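Local coordinates for nourseothricin acetyltransferase (Streptomyces noursei, PDB 5C82), which probably acetylates the antibiotic nourseothricin using acetyl-CoA, as expected of a GNAT-family acetyltransferase linked to antibiotic resistance, at residues T31-F36 and D53-K58; G140-E145 and M160-C165. The protein carries 1 engineered substitution. All coordinates share one frame; numbering follows the deposited sequence.

Interaction 1 of 2, residues T31-F36 and D53-K58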
loop_
_atom_site.group_PDB
_atom_site.type_symbol
_atom_site.label_atom_id
_atom_site.label_comp_id
_atom_site.label_asym_id
_atom_site.label_seq_id
_atom_site.Cartn_x
_atom_site.Cartn_y
_atom_site.Cartn_z
ATOM N N THR A 31 -19.472 -15.283 5.567
ATOM C CA THR A 31 -19.942 -16.117 4.472
ATOM C C THR A 31 -20.530 -15.149 3.428
ATOM O O THR A 31 -21.214 -14.184 3.784
ATOM C CB THR A 31 -20.917 -17.185 4.985
ATOM O OG1 THR A 31 -20.238 -17.993 5.955
ATOM C CG2 THR A 31 -21.443 -18.078 3.882
ATOM N N THR A 32 -20.204 -15.369 2.156
ATOM C CA THR A 32 -20.685 -14.498 1.094
ATOM C C THR A 32 -21.110 -15.290 -0.142
ATOM O O THR A 32 -20.468 -16.275 -0.491
ATOM C CB THR A 32 -19.641 -13.383 0.799
ATOM O OG1 THR A 32 -20.135 -12.508 -0.222
ATOM C CG2 THR A 32 -18.250 -13.928 0.432
ATOM N N ASP A 33 -22.195 -14.833 -0.800
ATOM C CA ASP A 33 -22.757 -15.431 -2.019
ATOM C C ASP A 33 -22.127 -14.790 -3.266
ATOM O O ASP A 33 -22.396 -15.236 -4.381
ATOM C CB ASP A 33 -24.293 -15.232 -2.051
ATOM C CG ASP A 33 -25.062 -15.852 -0.899
ATOM O OD1 ASP A 33 -24.945 -17.082 -0.698
ATOM O OD2 ASP A 33 -25.820 -15.120 -0.231
ATOM N N THR A 34 -21.312 -13.723 -3.083
ATOM C CA THR A 34 -20.664 -12.986 -4.194
ATOM C C THR A 34 -19.246 -12.581 -3.801
ATOM O O THR A 34 -18.927 -12.588 -2.618
ATOM C CB THR A 34 -21.449 -11.711 -4.634
ATOM O OG1 THR A 34 -21.381 -10.735 -3.610
ATOM C CG2 THR A 34 -22.905 -11.962 -4.991
ATOM N N VAL A 35 -18.400 -12.236 -4.797
ATOM C CA VAL A 35 -17.022 -11.753 -4.622
ATOM C C VAL A 35 -16.784 -10.729 -5.718
ATOM O O VAL A 35 -17.488 -10.738 -6.732
ATOM C CB VAL A 35 -15.889 -12.857 -4.630
ATOM C CG1 VAL A 35 -16.060 -13.881 -3.501
ATOM C CG2 VAL A 35 -15.758 -13.549 -5.999
ATOM N N PHE A 36 -15.808 -9.848 -5.527
ATOM C CA PHE A 36 -15.440 -8.908 -6.580
ATOM C C PHE A 36 -14.239 -9.538 -7.246
ATOM O O PHE A 36 -13.213 -9.776 -6.589
ATOM C CB PHE A 36 -15.149 -7.505 -6.045
ATOM C CG PHE A 36 -16.399 -6.700 -5.743
ATOM C CD1 PHE A 36 -17.066 -6.846 -4.529
ATOM C CD2 PHE A 36 -16.887 -5.764 -6.661
ATOM C CE1 PHE A 36 -18.207 -6.086 -4.242
ATOM C CE2 PHE A 36 -18.022 -5.000 -6.373
ATOM C CZ PHE A 36 -18.670 -5.155 -5.158
ATOM N N ASP A 53 -20.843 -20.106 -5.951
ATOM C CA ASP A 53 -21.603 -21.240 -5.431
ATOM C C ASP A 53 -20.728 -22.511 -5.313
ATOM O O ASP A 53 -20.112 -22.914 -6.298
ATOM C CB ASP A 53 -22.906 -21.498 -6.179
ATOM C CG ASP A 53 -23.767 -22.496 -5.433
ATOM O OD1 ASP A 53 -24.414 -22.096 -4.437
ATOM O OD2 ASP A 53 -23.695 -23.694 -5.759
ATOM N N PRO A 54 -20.631 -23.147 -4.122
ATOM C CA PRO A 54 -21.283 -22.812 -2.838
ATOM C C PRO A 54 -20.822 -21.464 -2.258
ATOM O O PRO A 54 -19.782 -20.954 -2.689
ATOM C CB PRO A 54 -20.896 -23.999 -1.941
ATOM C CG PRO A 54 -19.590 -24.496 -2.524
ATOM C CD PRO A 54 -19.785 -24.353 -3.996
ATOM N N PRO A 55 -21.546 -20.853 -1.285
ATOM C CA PRO A 55 -21.049 -19.583 -0.715
ATOM C C PRO A 55 -19.636 -19.725 -0.142
ATOM O O PRO A 55 -19.241 -20.806 0.287
ATOM C CB PRO A 55 -22.075 -19.240 0.376
ATOM C CG PRO A 55 -23.305 -20.037 0.017
ATOM C CD PRO A 55 -22.782 -21.299 -0.608
ATOM N N LEU A 56 -18.855 -18.664 -0.222
ATOM C CA LEU A 56 -17.490 -18.666 0.288
ATOM C C LEU A 56 -17.523 -18.281 1.769
ATOM O O LEU A 56 -18.168 -17.299 2.121
ATOM C CB LEU A 56 -16.632 -17.655 -0.518
ATOM C CG LEU A 56 -15.127 -17.603 -0.222
ATOM C CD1 LEU A 56 -14.331 -17.583 -1.513
ATOM C CD2 LEU A 56 -14.777 -16.368 0.542
ATOM N N THR A 57 -16.866 -19.074 2.624
ATOM C CA THR A 57 -16.707 -18.740 4.024
ATOM C C THR A 57 -15.250 -18.429 4.221
ATOM O O THR A 57 -14.405 -19.276 3.965
ATOM C CB THR A 57 -17.221 -19.794 5.013
ATOM O OG1 THR A 57 -18.627 -19.974 4.827
ATOM C CG2 THR A 57 -16.933 -19.388 6.490
ATOM N N LYS A 58 -14.964 -17.200 4.680
ATOM C CA LYS A 58 -13.610 -16.751 4.902
ATOM C C LYS A 58 -13.320 -16.667 6.385
ATOM O O LYS A 58 -13.977 -15.936 7.114
ATOM C CB LYS A 58 -13.328 -15.433 4.139
ATOM C CG LYS A 58 -11.948 -14.842 4.374
ATOM C CD LYS A 58 -10.883 -15.413 3.460
ATOM C CE LYS A 58 -9.488 -14.953 3.814
ATOM N NZ LYS A 58 -9.028 -15.445 5.141
#
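A short antiparallel pairing joins T31 and T32 of strand 30-32 to T57 and L56 in the last part of strand 44-58, within a three-stranded antiparallel sheet. T32 and L56 form the hydrogen-bonded pair: T32 N donates to L56 O at 2.8 Å, and L56 N returns a bond to T32 O at 2.9 Å. T31 and T57 are the neighbouring non-hydrogen-bonded pair, and here the side chains supply the link, OG1 of T31 meeting OG1 of T57 at 2.8 Å. In both threonines OG1 stands anti to the carbonyl carbon (chi1 -59° in T31, -62° in T57). On the same face, T31 CG2 packs against P55 CB at 3.7 Å. The opposite face carries T32 and L56, whose side chains run side by side, T32 CG2 lying 4.2 Å from L56 CB. At the D33 corner, T32 OG1 donates to T34 O at 2.7 Å along a carbonyl lone pair, tying the two sides of the bend together. Beyond this corner, strand 34-40 pairs with the earlier part of strand 44-58 as a hairpin, while T32 packs on A151 and P152 of helix 151-158 and L56 on V149.

Interaction 2 of 2, residues G140-E145 and M160-C165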
loop_
_atom_site.group_PDB
_atom_site.type_symbol
_atom_site.label_atom_id
_atom_site.label_comp_id
_atom_site.label_asym_id
_atom_site.label_seq_id
_atom_site.Cartn_x
_atom_site.Cartn_y
_atom_site.Cartn_z
ATOM N N GLY A 140 -6.529 14.482 6.062
ATOM C CA GLY A 140 -7.203 14.916 4.849
ATOM C C GLY A 140 -8.117 13.807 4.338
ATOM O O GLY A 140 -9.080 14.078 3.603
ATOM N N HIS A 141 -7.819 12.531 4.726
ATOM C CA HIS A 141 -8.621 11.375 4.324
ATOM C C HIS A 141 -8.457 10.142 5.240
ATOM O O HIS A 141 -7.499 10.012 6.005
ATOM C CB HIS A 141 -8.376 10.998 2.829
ATOM C CG HIS A 141 -7.050 10.340 2.547
ATOM N ND1 HIS A 141 -5.896 11.084 2.365
ATOM C CD2 HIS A 141 -6.754 9.024 2.405
ATOM C CE1 HIS A 141 -4.938 10.203 2.105
ATOM N NE2 HIS A 141 -5.406 8.949 2.134
ATOM N N LEU A 142 -9.428 9.238 5.140
ATOM C CA LEU A 142 -9.444 7.940 5.822
ATOM C C LEU A 142 -9.191 6.911 4.746
ATOM O O LEU A 142 -9.578 7.095 3.595
ATOM C CB LEU A 142 -10.781 7.676 6.503
ATOM C CG LEU A 142 -10.952 8.298 7.890
ATOM C CD1 LEU A 142 -11.476 9.701 7.772
ATOM C CD2 LEU A 142 -11.909 7.447 8.750
ATOM N N TRP A 143 -8.487 5.867 5.096
ATOM C CA TRP A 143 -8.104 4.861 4.120
ATOM C C TRP A 143 -8.254 3.475 4.695
ATOM O O TRP A 143 -7.997 3.277 5.876
ATOM C CB TRP A 143 -6.638 5.116 3.703
ATOM C CG TRP A 143 -6.064 4.178 2.679
ATOM C CD1 TRP A 143 -6.029 4.364 1.328
ATOM C CD2 TRP A 143 -5.403 2.923 2.930
ATOM N NE1 TRP A 143 -5.368 3.315 0.721
ATOM C CE2 TRP A 143 -4.990 2.408 1.678
ATOM C CE3 TRP A 143 -5.159 2.157 4.089
ATOM C CZ2 TRP A 143 -4.279 1.203 1.561
ATOM C CZ3 TRP A 143 -4.464 0.957 3.970
ATOM C CH2 TRP A 143 -4.003 0.508 2.724
ATOM N N LEU A 144 -8.606 2.499 3.848
ATOM C CA LEU A 144 -8.663 1.115 4.325
ATOM C C LEU A 144 -8.328 0.131 3.219
ATOM O O LEU A 144 -8.411 0.439 2.028
ATOM C CB LEU A 144 -10.011 0.771 5.019
ATOM C CG LEU A 144 -11.287 0.823 4.155
ATOM C CD1 LEU A 144 -11.509 -0.522 3.389
ATOM C CD2 LEU A 144 -12.495 1.157 5.011
ATOM N N GLU A 145 -7.994 -1.071 3.641
ATOM C CA GLU A 145 -7.713 -2.212 2.806
ATOM C C GLU A 145 -8.803 -3.218 3.118
ATOM O O GLU A 145 -9.218 -3.329 4.273
ATOM C CB GLU A 145 -6.349 -2.770 3.179
ATOM C CG GLU A 145 -5.875 -3.902 2.292
ATOM C CD GLU A 145 -6.046 -5.234 2.978
ATOM O OE1 GLU A 145 -5.184 -5.600 3.812
ATOM O OE2 GLU A 145 -7.073 -5.894 2.710
HETATM N N MSE A 160 -20.760 3.971 3.643
HETATM C CA MSE A 160 -20.210 4.766 4.743
HETATM C C MSE A 160 -19.434 5.983 4.173
HETATM O O MSE A 160 -18.808 6.728 4.941
HETATM C CB MSE A 160 -19.254 3.921 5.592
HETATM C CG MSE A 160 -19.943 3.117 6.674
HETATM SE SE MSE A 160 -18.573 2.173 7.664
HETATM C CE MSE A 160 -19.631 0.637 8.133
ATOM N N GLY A 161 -19.435 6.135 2.846
ATOM C CA GLY A 161 -18.768 7.254 2.180
ATOM C C GLY A 161 -17.436 6.969 1.504
ATOM O O GLY A 161 -16.832 7.881 0.923
ATOM N N PHE A 162 -16.944 5.721 1.598
ATOM C CA PHE A 162 -15.698 5.303 0.935
ATOM C C PHE A 162 -15.962 4.953 -0.524
ATOM O O PHE A 162 -17.091 4.595 -0.899
ATOM C CB PHE A 162 -15.081 4.061 1.634
ATOM C CG PHE A 162 -14.527 4.355 3.008
ATOM C CD1 PHE A 162 -15.358 4.347 4.132
ATOM C CD2 PHE A 162 -13.175 4.623 3.188
ATOM C CE1 PHE A 162 -14.839 4.623 5.408
ATOM C CE2 PHE A 162 -12.659 4.915 4.467
ATOM C CZ PHE A 162 -13.489 4.897 5.564
ATOM N N THR A 163 -14.919 5.094 -1.358
ATOM C CA THR A 163 -14.942 4.679 -2.765
ATOM C C THR A 163 -13.588 4.035 -3.050
ATOM O O THR A 163 -12.599 4.370 -2.397
ATOM C CB THR A 163 -15.186 5.842 -3.749
ATOM O OG1 THR A 163 -14.123 6.767 -3.618
ATOM C CG2 THR A 163 -16.533 6.536 -3.564
ATOM N N LEU A 164 -13.541 3.123 -4.017
ATOM C CA LEU A 164 -12.312 2.461 -4.437
ATOM C C LEU A 164 -11.264 3.511 -4.825
ATOM O O LEU A 164 -11.570 4.399 -5.609
ATOM C CB LEU A 164 -12.627 1.558 -5.646
ATOM C CG LEU A 164 -11.514 0.652 -6.142
ATOM C CD1 LEU A 164 -11.268 -0.529 -5.139
ATOM C CD2 LEU A 164 -11.870 0.109 -7.497
ATOM N N CYS A 165 -10.049 3.423 -4.265
ATOM C CA CYS A 165 -8.980 4.371 -4.583
ATOM C C CYS A 165 -7.733 3.659 -5.113
ATOM O O CYS A 165 -6.753 4.292 -5.466
ATOM C CB CYS A 165 -8.662 5.264 -3.389
ATOM S SG CYS A 165 -7.813 4.424 -2.039
#
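L144 takes the sterically tight chi1 of 64°, with CG between its backbone N and carbonyl carbon, while F162 has CG anti to its own carbonyl carbon (chi1 -70°). L144 CD2 sits above the middle of the F162 ring, 3.9 Å from its centroid and 13° off the ring normal, a CH-pi contact. The ring's outer end is also met by L142: L142 CB lies 3.9 Å from F162 CE2 and 4.0 Å from F162 CZ, so two alternate residues of one strand touch the same ring. Strand 141-147, helix 151-158 and strand 163-168 form a beta-alpha-beta crossover of the GNAT fold, in which strand 182-188 is inserted between the two crossover strands. F162 therefore reaches strand 141-147 by its side chain, without backbone pairing. W143 projects from the opposite side of the strand to L142 and L144, and C165 SG approaches its indole obliquely, 3.8 Å from W143 CD1 and 3.9 Å from W143 NE1, a sulfur-aromatic contact. Helix 122-137 packs on L142 and L144, whereas W143 also meets the ring of Y184. C165 O accepts a hydrogen bond from T169 OG1 of the second subunit, whose D168 packs on both W143 and C165.

The two contacts come one after the other along the chain, and their centres lie 23 Å apart. Their nearest atoms are about 8 Å apart and do not touch. What connects them is helix 151-158: T32 and T34 of interaction 1 pack on its start at A151, whereas L144 of interaction 2 packs on Y157 near its end. F36 O also bonds N148 ND2, just after strand 141-147. Interaction 1 is a surface contact of the small sheet and interaction 2 a buried one of the main sheet. In GNAT relatives acetyl-CoA lies between the strands corresponding to 105-113 and 141-147, and interaction 2 involves the second of these two flanking strands.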